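Local atomic coordinates of monosaccharide-transporting ATPase (Actinobacillus succinogenes, PDB entry 5DTE), a protein that probably serves as the periplasmic solute-binding component of a sugar ABC transporter, capturing monosaccharides such as the D-allose held in this structure. Residues L36-F41 with A222-M227; V134-F139 with S247-I252; A146-E151 with P300-K305; L254-V259 with Q265-Q270. One frame throughout, in Å; residues are numbered along the deposited sequence.

Contact 1 (L36-F41 with A222-M227); sequences LSNEYF and AANDNM. With ALL (beta-D-allopyranose), chain E.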
# COMPACT_ATOMS: atom_id res chain seq x y z
N LEU A 36 7.65 4.52 8.90
CA LEU A 36 8.84 4.45 8.07
C LEU A 36 9.53 3.10 8.28
O LEU A 36 10.55 2.81 7.63
CB LEU A 36 9.81 5.59 8.38
CG LEU A 36 9.72 6.91 7.62
CD1 LEU A 36 10.85 7.81 8.07
CD2 LEU A 36 9.76 6.71 6.10
N SER A 37 8.98 2.31 9.20
CA SER A 37 9.44 0.95 9.50
C SER A 37 9.36 0.05 8.28
O SER A 37 10.17 -0.86 8.12
CB SER A 37 8.61 0.34 10.64
OG SER A 37 8.72 1.11 11.83
N ASN A 38 8.37 0.30 7.42
CA ASN A 38 8.23 -0.42 6.16
C ASN A 38 9.28 0.04 5.15
O ASN A 38 9.66 1.20 5.13
CB ASN A 38 6.82 -0.22 5.59
CG ASN A 38 6.44 -1.29 4.56
OD1 ASN A 38 7.29 -2.03 4.06
ND2 ASN A 38 5.15 -1.37 4.26
N GLU A 39 9.75 -0.87 4.31
CA GLU A 39 10.71 -0.49 3.28
C GLU A 39 10.00 0.33 2.19
O GLU A 39 10.57 1.27 1.65
CB GLU A 39 11.38 -1.74 2.68
CG GLU A 39 12.04 -1.54 1.32
CD GLU A 39 13.19 -0.56 1.34
OE1 GLU A 39 13.95 -0.55 2.33
OE2 GLU A 39 13.34 0.20 0.35
N TYR A 40 8.76 -0.04 1.91
CA TYR A 40 7.94 0.67 0.94
C TYR A 40 7.87 2.20 1.20
O TYR A 40 8.02 3.01 0.27
CB TYR A 40 6.53 0.06 0.91
CG TYR A 40 5.58 0.78 0.01
CD1 TYR A 40 5.64 0.62 -1.37
CD2 TYR A 40 4.63 1.66 0.52
CE1 TYR A 40 4.77 1.29 -2.20
CE2 TYR A 40 3.76 2.34 -0.31
CZ TYR A 40 3.84 2.15 -1.67
OH TYR A 40 2.99 2.82 -2.50
N PHE A 41 7.68 2.60 2.45
CA PHE A 41 7.57 4.03 2.75
C PHE A 41 8.94 4.71 2.78
O PHE A 41 9.07 5.88 2.41
CB PHE A 41 6.82 4.24 4.06
CG PHE A 41 5.34 4.09 3.92
CD1 PHE A 41 4.62 4.99 3.15
CD2 PHE A 41 4.66 3.04 4.53
CE1 PHE A 41 3.24 4.86 2.99
CE2 PHE A 41 3.28 2.90 4.38
CZ PHE A 41 2.57 3.82 3.61
N ALA A 222 -0.30 -12.71 -0.65
CA ALA A 222 -0.02 -11.78 0.44
C ALA A 222 -0.28 -10.30 0.04
O ALA A 222 0.23 -9.81 -0.97
CB ALA A 222 1.41 -11.94 0.91
N ALA A 223 -1.07 -9.60 0.85
CA ALA A 223 -1.53 -8.24 0.54
C ALA A 223 -0.49 -7.10 0.69
O ALA A 223 -0.83 -5.94 0.34
CB ALA A 223 -2.78 -7.92 1.40
N ASN A 224 0.69 -7.38 1.27
CA ASN A 224 1.88 -6.62 0.95
C ASN A 224 3.16 -7.37 0.82
O ASN A 224 3.27 -8.51 1.20
CB ASN A 224 2.05 -5.41 1.90
CG ASN A 224 2.76 -5.72 3.20
OD1 ASN A 224 3.68 -6.51 3.30
ND2 ASN A 224 2.48 -4.87 4.14
N ASP A 225 4.13 -6.64 0.27
CA ASP A 225 5.44 -7.15 -0.00
C ASP A 225 6.17 -7.70 1.22
O ASP A 225 6.93 -8.67 1.09
CB ASP A 225 6.27 -6.06 -0.64
CG ASP A 225 6.49 -6.31 -2.10
OD1 ASP A 225 6.05 -7.38 -2.55
OD2 ASP A 225 7.10 -5.46 -2.77
N ASN A 226 6.02 -7.08 2.38
CA ASN A 226 6.63 -7.63 3.59
C ASN A 226 6.09 -9.01 3.96
O ASN A 226 6.87 -9.93 4.20
CB ASN A 226 6.46 -6.67 4.78
CG ASN A 226 7.41 -5.51 4.72
OD1 ASN A 226 8.49 -5.62 4.14
ND2 ASN A 226 7.02 -4.38 5.30
N MET A 227 4.76 -9.18 3.99
CA MET A 227 4.20 -10.48 4.37
C MET A 227 4.54 -11.58 3.34
O MET A 227 4.64 -12.77 3.69
CB MET A 227 2.68 -10.36 4.56
CG MET A 227 2.28 -9.33 5.60
SD MET A 227 0.51 -9.23 5.95
CE MET A 227 -0.11 -8.47 4.46
C1 ALL E . -0.46 0.20 2.60
C2 ALL E . 0.45 0.60 1.46
C3 ALL E . 1.63 -0.29 1.33
C4 ALL E . 2.29 -0.56 2.64
C5 ALL E . 1.26 -1.13 3.59
C6 ALL E . 1.83 -1.63 4.88
O1 ALL E . -1.41 1.16 2.85
O2 ALL E . -0.31 0.52 0.23
O3 ALL E . 1.18 -1.58 0.79
O4 ALL E . 3.38 -1.48 2.47
O5 ALL E . 0.29 -0.07 3.86
O6 ALL E . 2.21 -0.53 5.68
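N38 and N226 meet amide to amide over the mouth of the sugar site, and between them they make up most of this small interface. N226 reaches across with its amide nitrogen, and ND2 gives a weak hydrogen bond to N38 OD1 at 2.7 Å; the angle at the hydrogen is 122°, so the bond is strongly bent and weak. The two amide planes are turned 39° from each other.

N38 stands at the N-cap of helix 39-54. Its CG lies anti to the backbone N (chi1 -160°), which swings the amide toward the other segment. OD1 also takes a weak capping bond from Y40 N at 3.3 Å, so two donors share this one oxygen. The opposite branch, ND2, turns to the allose, where O4 is its nearest atom.

N224 is the third participant and the N-cap of helix 225-237. Its OD1 accepts from M227 N at 3.0 Å, leaving ND2 to look into the pocket, 3.4 Å from C6 of the sugar and 4.4 Å from N38 ND2; N224 ND2 also gives a weak hydrogen bond to W198 O. Y40 lies obliquely against the sugar, CD2 3.7 Å from C3, while F41 offers its ring edge to O6.

The two helices follow strands of different sheets, so the N38-N226 bond joins the two lobes across the cleft. A single weak bond between neutral amides is consistent with a latch that can part when the lobes open to exchange sugar.

Contact 2 (V134-F139 with S247-I252); sequences VGVDNF and SGYDGI. With ALL (beta-D-allopyranose), chain E.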
# COMPACT_ATOMS: atom_id res chain seq x y z
N VAL A 134 -4.54 10.66 -3.93
CA VAL A 134 -3.58 10.11 -4.89
C VAL A 134 -3.16 8.72 -4.43
O VAL A 134 -2.65 8.59 -3.31
CB VAL A 134 -2.33 11.00 -5.04
CG1 VAL A 134 -1.25 10.29 -5.88
CG2 VAL A 134 -2.69 12.33 -5.63
N GLY A 135 -3.37 7.69 -5.27
CA GLY A 135 -2.92 6.34 -4.94
C GLY A 135 -2.92 5.33 -6.07
O GLY A 135 -2.36 5.57 -7.14
N VAL A 136 -3.50 4.17 -5.79
CA VAL A 136 -3.80 3.14 -6.80
C VAL A 136 -5.14 2.45 -6.49
O VAL A 136 -5.66 2.55 -5.38
CB VAL A 136 -2.70 2.03 -6.91
CG1 VAL A 136 -1.49 2.54 -7.68
CG2 VAL A 136 -2.30 1.47 -5.55
N ASP A 137 -5.70 1.78 -7.49
CA ASP A 137 -6.82 0.88 -7.26
C ASP A 137 -6.27 -0.38 -6.62
O ASP A 137 -5.65 -1.20 -7.29
CB ASP A 137 -7.54 0.56 -8.58
CG ASP A 137 -9.01 0.24 -8.38
OD1 ASP A 137 -9.34 -0.45 -7.40
OD2 ASP A 137 -9.84 0.70 -9.20
N ASN A 138 -6.44 -0.52 -5.31
CA ASN A 138 -5.87 -1.67 -4.62
C ASN A 138 -6.72 -2.91 -4.88
O ASN A 138 -6.23 -4.03 -4.83
CB ASN A 138 -5.74 -1.41 -3.11
CG ASN A 138 -4.69 -0.34 -2.79
OD1 ASN A 138 -3.56 -0.39 -3.28
ND2 ASN A 138 -5.08 0.63 -1.98
N PHE A 139 -7.99 -2.69 -5.22
CA PHE A 139 -8.87 -3.80 -5.58
C PHE A 139 -8.37 -4.45 -6.85
O PHE A 139 -8.15 -5.67 -6.91
CB PHE A 139 -10.31 -3.33 -5.78
CG PHE A 139 -11.26 -4.41 -6.22
CD1 PHE A 139 -11.95 -5.17 -5.28
CD2 PHE A 139 -11.50 -4.63 -7.58
CE1 PHE A 139 -12.85 -6.14 -5.68
CE2 PHE A 139 -12.41 -5.60 -7.99
CZ PHE A 139 -13.07 -6.36 -7.05
N SER A 247 2.69 -14.55 -4.01
CA SER A 247 2.58 -13.23 -4.62
C SER A 247 2.54 -12.14 -3.54
O SER A 247 1.96 -12.34 -2.46
CB SER A 247 1.34 -13.14 -5.51
OG SER A 247 0.18 -13.51 -4.78
N GLY A 248 3.16 -11.00 -3.83
CA GLY A 248 3.19 -9.88 -2.90
C GLY A 248 2.68 -8.60 -3.51
O GLY A 248 2.12 -8.61 -4.61
N TYR A 249 2.89 -7.49 -2.81
CA TYR A 249 2.30 -6.21 -3.22
C TYR A 249 3.07 -5.04 -2.65
O TYR A 249 3.14 -4.92 -1.43
CB TYR A 249 0.84 -6.14 -2.75
CG TYR A 249 0.02 -5.09 -3.45
CD1 TYR A 249 -0.94 -5.46 -4.40
CD2 TYR A 249 0.19 -3.74 -3.18
CE1 TYR A 249 -1.71 -4.51 -5.05
CE2 TYR A 249 -0.58 -2.77 -3.84
CZ TYR A 249 -1.53 -3.17 -4.77
OH TYR A 249 -2.30 -2.23 -5.41
N ASP A 250 3.64 -4.22 -3.55
CA ASP A 250 4.28 -2.91 -3.31
C ASP A 250 5.44 -2.70 -4.29
O ASP A 250 5.67 -1.59 -4.78
CB ASP A 250 4.81 -2.73 -1.87
CG ASP A 250 3.72 -2.36 -0.88
OD1 ASP A 250 2.57 -2.15 -1.30
OD2 ASP A 250 4.01 -2.31 0.33
N GLY A 251 6.19 -3.77 -4.53
CA GLY A 251 7.34 -3.71 -5.41
C GLY A 251 8.65 -3.26 -4.79
O GLY A 251 9.49 -2.69 -5.49
N ILE A 252 8.85 -3.52 -3.50
CA ILE A 252 10.09 -3.11 -2.82
C ILE A 252 11.26 -3.86 -3.47
O ILE A 252 11.06 -4.91 -4.09
CB ILE A 252 10.04 -3.35 -1.26
CG1 ILE A 252 9.92 -4.83 -0.89
CG2 ILE A 252 8.88 -2.61 -0.60
CD1 ILE A 252 9.69 -5.05 0.58
C1 ALL E . -0.46 0.20 2.60
C2 ALL E . 0.45 0.60 1.46
C3 ALL E . 1.63 -0.29 1.33
C4 ALL E . 2.29 -0.56 2.64
C5 ALL E . 1.26 -1.13 3.59
C6 ALL E . 1.83 -1.63 4.88
O1 ALL E . -1.41 1.16 2.85
O2 ALL E . -0.31 0.52 0.23
O3 ALL E . 1.18 -1.58 0.79
O4 ALL E . 3.38 -1.48 2.47
O5 ALL E . 0.29 -0.07 3.86
O6 ALL E . 2.21 -0.53 5.68
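Y249 reaches from its loop straight at V136 and N138, and nearly all of the contact is made by its outer half. From CA, the CB bond already points at the 134-139 segment, and with CG anti to the backbone N (chi1 -162°) the ring continues that line. On the CD2 side the ring edge has D250 OD1 in its plane, 3.4 Å from CD2. Farther out, CE2 and CZ come near N138 OD1, which approaches the ring obliquely, 3.8 Å from CZ; amide and ring planes are 67° apart.

At the tip, OH sits 3.1 Å from N138 OD1, a spacing that leaves the kind of interaction undecided. The clear partner of N138 OD1 is R174 NH2, which also bonds the sugar. V136 approaches the hydroxyl from the opposite direction, its CG2 3.7 Å from OH, and N138 CA is equally near.

D250, next in the chain, turns its carboxylate to the allose. OD1 accepts from O3 at 2.6 Å and OD2 from O4, so both oxygens grip neighbouring hydroxyls.

Segment 134-139 carries the chain from strand 132-135 of the six-stranded sheet into helix 138-152, one of the crossings between lobes. Y249 comes up to it from the loop between strand 245-247 and helix 253-261, with R174 of helix 169-182 beside the ring and Q270 also touching it.

Contact 3 (A146-E151 with P300-K305); sequences AKNLAE and PVVVDK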
# COMPACT_ATOMS: atom_id res chain seq x y z
N ALA A 146 -3.69 -11.63 -7.91
CA ALA A 146 -4.19 -12.98 -7.66
C ALA A 146 -4.26 -13.75 -8.97
O ALA A 146 -3.86 -14.91 -9.06
CB ALA A 146 -5.56 -12.92 -6.99
N LYS A 147 -4.74 -13.05 -9.99
CA LYS A 147 -4.97 -13.64 -11.29
C LYS A 147 -3.69 -14.22 -11.85
O LYS A 147 -3.71 -15.27 -12.49
CB LYS A 147 -5.54 -12.60 -12.26
CG LYS A 147 -6.29 -13.22 -13.43
CD LYS A 147 -7.29 -12.24 -14.04
CE LYS A 147 -7.94 -12.84 -15.27
NZ LYS A 147 -8.13 -14.30 -15.13
N ASN A 148 -2.57 -13.55 -11.58
CA ASN A 148 -1.28 -13.97 -12.10
C ASN A 148 -0.79 -15.25 -11.42
O ASN A 148 -0.26 -16.15 -12.07
CB ASN A 148 -0.27 -12.84 -11.91
CG ASN A 148 1.05 -13.11 -12.60
OD1 ASN A 148 2.02 -13.54 -11.97
ND2 ASN A 148 1.11 -12.84 -13.90
N LEU A 149 -1.00 -15.33 -10.11
CA LEU A 149 -0.65 -16.51 -9.32
C LEU A 149 -1.58 -17.68 -9.60
O LEU A 149 -1.15 -18.84 -9.59
CB LEU A 149 -0.69 -16.15 -7.83
CG LEU A 149 -0.53 -17.25 -6.77
CD1 LEU A 149 0.94 -17.64 -6.61
CD2 LEU A 149 -1.16 -16.83 -5.43
N ALA A 150 -2.86 -17.39 -9.83
CA ALA A 150 -3.84 -18.42 -10.19
C ALA A 150 -3.38 -19.15 -11.42
O ALA A 150 -3.31 -20.38 -11.43
CB ALA A 150 -5.21 -17.82 -10.42
N GLU A 151 -3.05 -18.38 -12.45
CA GLU A 151 -2.44 -18.90 -13.67
C GLU A 151 -1.12 -19.64 -13.41
O GLU A 151 -0.89 -20.71 -13.97
CB GLU A 151 -2.22 -17.76 -14.66
CG GLU A 151 -3.53 -17.13 -15.11
CD GLU A 151 -4.20 -17.90 -16.23
OE1 GLU A 151 -5.43 -18.17 -16.13
OE2 GLU A 151 -3.51 -18.22 -17.23
N PRO A 300 -0.37 0.63 -11.85
CA PRO A 300 0.56 -0.34 -11.26
C PRO A 300 1.18 -1.26 -12.31
O PRO A 300 0.61 -1.41 -13.38
CB PRO A 300 -0.33 -1.14 -10.31
CG PRO A 300 -1.68 -1.05 -10.92
CD PRO A 300 -1.76 0.33 -11.49
N VAL A 301 2.33 -1.85 -11.99
CA VAL A 301 2.95 -2.82 -12.88
C VAL A 301 2.89 -4.18 -12.23
O VAL A 301 3.13 -4.29 -11.03
CB VAL A 301 4.44 -2.49 -13.19
CG1 VAL A 301 4.88 -3.19 -14.44
CG2 VAL A 301 4.66 -1.00 -13.32
N VAL A 302 2.55 -5.21 -13.01
CA VAL A 302 2.66 -6.61 -12.57
C VAL A 302 4.08 -7.14 -12.80
O VAL A 302 4.48 -7.36 -13.93
CB VAL A 302 1.68 -7.52 -13.31
CG1 VAL A 302 1.86 -8.94 -12.83
CG2 VAL A 302 0.26 -7.07 -13.06
N VAL A 303 4.83 -7.35 -11.72
CA VAL A 303 6.25 -7.68 -11.82
C VAL A 303 6.54 -9.17 -11.63
O VAL A 303 6.58 -9.68 -10.50
CB VAL A 303 7.08 -6.88 -10.82
CG1 VAL A 303 8.54 -7.23 -10.96
CG2 VAL A 303 6.89 -5.44 -11.06
N ASP A 304 6.74 -9.86 -12.74
CA ASP A 304 7.06 -11.27 -12.73
C ASP A 304 8.34 -11.45 -13.51
O ASP A 304 8.85 -10.48 -14.08
CB ASP A 304 5.92 -12.11 -13.31
CG ASP A 304 5.50 -11.66 -14.71
OD1 ASP A 304 6.21 -10.82 -15.32
OD2 ASP A 304 4.46 -12.16 -15.22
N LYS A 305 8.85 -12.68 -13.57
CA LYS A 305 10.23 -12.92 -14.01
C LYS A 305 10.61 -12.31 -15.38
O LYS A 305 11.77 -11.97 -15.60
CB LYS A 305 10.49 -14.44 -14.01
CG LYS A 305 11.86 -14.86 -14.51
CD LYS A 305 12.98 -14.41 -13.59
CE LYS A 305 14.35 -14.62 -14.27
NZ LYS A 305 15.54 -14.14 -13.49
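N148 projects from helix 138-152 toward V302 of strand 301-303 and D304, two residues on, and its amide nitrogen does all the touching. N148 CA lies 8.4 Å from V302 CA, a spacing that the two side chains fill together. In N148, CG is anti to the backbone N (chi1 -172°), which sends the amide outward from the helix; a chi2 of -99° turns the amide about the CB-CG bond until its plane is roughly perpendicular to that of CA, CB and CG, with ND2 on the side facing the strand and OD1 turned elsewhere.

N148 ND2 comes 4.1 Å from V302 CG1, the branch that valine extends opposite its own backbone N. The two side chains run antiparallel, side by side, so a methyl merely grazes the amide.

D304 reaches the same nitrogen from farther along. Its CG sits between the backbone N and the carbonyl carbon (chi1 55°), which folds the carboxylate back over its own backbone and leaves OD2 3.7 Å from N148 ND2. Amide and carboxylate planes are turned by about half a right angle, and the gap is too long for a hydrogen bond. D304 OD1 takes a weak bond from Q307 N.

The firm polar link of N148 is on its other branch: N148 OD1 accepts from Q265 NE2. That bond would pin the amide rotation, keeping the N-H side toward the aspartate. What remains across the contact is at most a modest electrostatic attraction between amide N-H and carboxylate, at the surface and far from the sugar.

Contact 4 (L254-V259 with Q265-Q270); sequences LAIEYV and QNTIDQ. With ALL (beta-D-allopyranose), chain E.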
# COMPACT_ATOMS: atom_id res chain seq x y z
N LEU A 254 13.78 -5.78 -2.38
CA LEU A 254 13.98 -7.18 -1.99
C LEU A 254 12.93 -8.16 -2.58
O LEU A 254 13.28 -9.27 -2.99
CB LEU A 254 13.99 -7.28 -0.46
CG LEU A 254 14.20 -8.67 0.12
CD1 LEU A 254 15.53 -9.25 -0.34
CD2 LEU A 254 14.08 -8.63 1.64
N ALA A 255 11.67 -7.75 -2.60
CA ALA A 255 10.61 -8.51 -3.28
C ALA A 255 10.94 -8.68 -4.76
O ALA A 255 10.85 -9.78 -5.31
CB ALA A 255 9.28 -7.81 -3.11
N ILE A 256 11.31 -7.58 -5.41
CA ILE A 256 11.73 -7.60 -6.80
C ILE A 256 12.88 -8.59 -7.04
O ILE A 256 12.86 -9.34 -8.01
CB ILE A 256 12.17 -6.20 -7.24
CG1 ILE A 256 10.98 -5.23 -7.22
CG2 ILE A 256 12.86 -6.24 -8.60
CD1 ILE A 256 9.83 -5.66 -8.04
N GLU A 257 13.86 -8.60 -6.14
CA GLU A 257 14.99 -9.51 -6.24
C GLU A 257 14.51 -10.97 -6.18
O GLU A 257 14.87 -11.79 -7.02
CB GLU A 257 16.01 -9.21 -5.14
CG GLU A 257 17.24 -10.08 -5.16
CD GLU A 257 18.14 -9.80 -3.97
OE1 GLU A 257 17.85 -8.84 -3.22
OE2 GLU A 257 19.14 -10.55 -3.77
N TYR A 258 13.68 -11.26 -5.17
CA TYR A 258 13.06 -12.58 -5.03
C TYR A 258 12.33 -12.99 -6.31
O TYR A 258 12.40 -14.14 -6.73
CB TYR A 258 12.09 -12.60 -3.86
CG TYR A 258 12.69 -12.96 -2.51
CD1 TYR A 258 14.07 -12.99 -2.31
CD2 TYR A 258 11.86 -13.31 -1.43
CE1 TYR A 258 14.60 -13.33 -1.07
CE2 TYR A 258 12.38 -13.65 -0.20
CZ TYR A 258 13.75 -13.65 -0.02
OH TYR A 258 14.26 -13.99 1.20
N VAL A 259 11.63 -12.05 -6.92
CA VAL A 259 10.95 -12.32 -8.18
C VAL A 259 11.95 -12.72 -9.25
O VAL A 259 11.71 -13.65 -10.02
CB VAL A 259 10.14 -11.11 -8.65
CG1 VAL A 259 9.72 -11.29 -10.08
CG2 VAL A 259 8.95 -10.90 -7.73
N GLN A 265 6.52 -15.35 -7.22
CA GLN A 265 5.85 -15.37 -8.51
C GLN A 265 5.71 -13.97 -9.06
O GLN A 265 6.14 -13.68 -10.18
CB GLN A 265 4.49 -16.02 -8.39
CG GLN A 265 3.62 -15.75 -9.60
CD GLN A 265 4.19 -16.37 -10.86
OE1 GLN A 265 4.84 -17.43 -10.81
NE2 GLN A 265 3.94 -15.73 -11.99
N ASN A 266 5.12 -13.09 -8.25
CA ASN A 266 4.95 -11.70 -8.63
C ASN A 266 4.77 -10.81 -7.43
O ASN A 266 4.46 -11.27 -6.33
CB ASN A 266 3.75 -11.55 -9.55
CG ASN A 266 2.44 -11.61 -8.79
OD1 ASN A 266 1.95 -10.60 -8.28
ND2 ASN A 266 1.87 -12.81 -8.70
N THR A 267 4.96 -9.51 -7.65
CA THR A 267 4.52 -8.47 -6.73
C THR A 267 3.94 -7.39 -7.61
O THR A 267 4.16 -7.43 -8.82
CB THR A 267 5.66 -7.91 -5.87
OG1 THR A 267 5.11 -7.15 -4.78
CG2 THR A 267 6.55 -7.02 -6.69
N ILE A 268 3.18 -6.46 -7.03
CA ILE A 268 2.64 -5.33 -7.81
C ILE A 268 3.42 -4.07 -7.47
O ILE A 268 3.40 -3.64 -6.32
CB ILE A 268 1.14 -5.08 -7.54
CG1 ILE A 268 0.26 -6.16 -8.18
CG2 ILE A 268 0.71 -3.70 -8.05
CD1 ILE A 268 -0.12 -5.89 -9.65
N ASP A 269 4.13 -3.51 -8.45
CA ASP A 269 4.82 -2.24 -8.24
C ASP A 269 3.77 -1.15 -8.24
O ASP A 269 3.11 -0.88 -9.25
CB ASP A 269 5.91 -1.97 -9.28
CG ASP A 269 6.78 -0.74 -8.92
OD1 ASP A 269 6.70 -0.26 -7.76
OD2 ASP A 269 7.56 -0.27 -9.78
N GLN A 270 3.65 -0.53 -7.08
CA GLN A 270 2.64 0.48 -6.81
C GLN A 270 3.14 1.85 -7.24
O GLN A 270 2.39 2.83 -7.20
CB GLN A 270 2.33 0.45 -5.32
CG GLN A 270 1.15 1.21 -4.91
CD GLN A 270 0.93 1.11 -3.45
OE1 GLN A 270 1.67 0.42 -2.76
NE2 GLN A 270 -0.08 1.81 -2.95
C1 ALL E . -0.46 0.20 2.60
C2 ALL E . 0.45 0.60 1.46
C3 ALL E . 1.63 -0.29 1.33
C4 ALL E . 2.29 -0.56 2.64
C5 ALL E . 1.26 -1.13 3.59
C6 ALL E . 1.83 -1.63 4.88
O1 ALL E . -1.41 1.16 2.85
O2 ALL E . -0.31 0.52 0.23
O3 ALL E . 1.18 -1.58 0.79
O4 ALL E . 3.38 -1.48 2.47
O5 ALL E . 0.29 -0.07 3.86
O6 ALL E . 2.21 -0.53 5.68
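I256 and V259 of helix 253-261 pack down on the strand that follows, meeting T267 and the backbone just before it. Walking along the helix, A255 comes first and points its methyl toward the strand at some distance; the same methyl touches D225 of helix 225-237.

I256 behaves differently. Its CB bond leaves away from the strand, yet CG1 lies anti to the carbonyl carbon (chi1 -65°) and chi2 of -56° bends the chain again, bringing CD1 back to T267 CG2 at 3.8 Å. The two side chains cross at about a right angle, methyl against methyl. T267 keeps this methyl toward the helix while its OG1 hydrogen-bonds D225 OD1, so one residue serves both greasy and polar neighbours.

V259, one helical turn after A255, faces the strand again and spreads its two methyls over backbone: CG1 is 4.3 Å from Q265 O, and CG2 is 4.2 Å from N266 CA. Side chains of Q265 and N266 point away, so within these two segments the valine meets main chain only.

The helix turns back through a few residues into strand 267-269, which runs antiparallel to 301-303. At its far end Q270 lines the allose pocket. Short strands paired this way, where the chain crosses between lobes, are characteristic of the hinge in type 1 periplasmic sugar-binding proteins.

Contacts 1, 2 and 4 all touch the allose, and their centres lie 10 to 11 Å apart; contact 3 sits farther out, about 18 Å from contact 1 between centres. D225 is a shared post: its backbone N probably hydrogen-bonds Y249 O and its OD2 I252 N, tying contact 1 to contact 2. Contact 4 is probably stitched to contact 2 by G248 N to N266 O and D250 N to I268 O, both 2.8 Å, and to contact 3 by D269 N to V301 O. Contact 1 thus bridges the lobes at the cleft mouth; contact 2 also sits where the chain passes between lobes, while contacts 3 and 4 share the strand pair 267-269 and 301-303, their centres 9 Å apart.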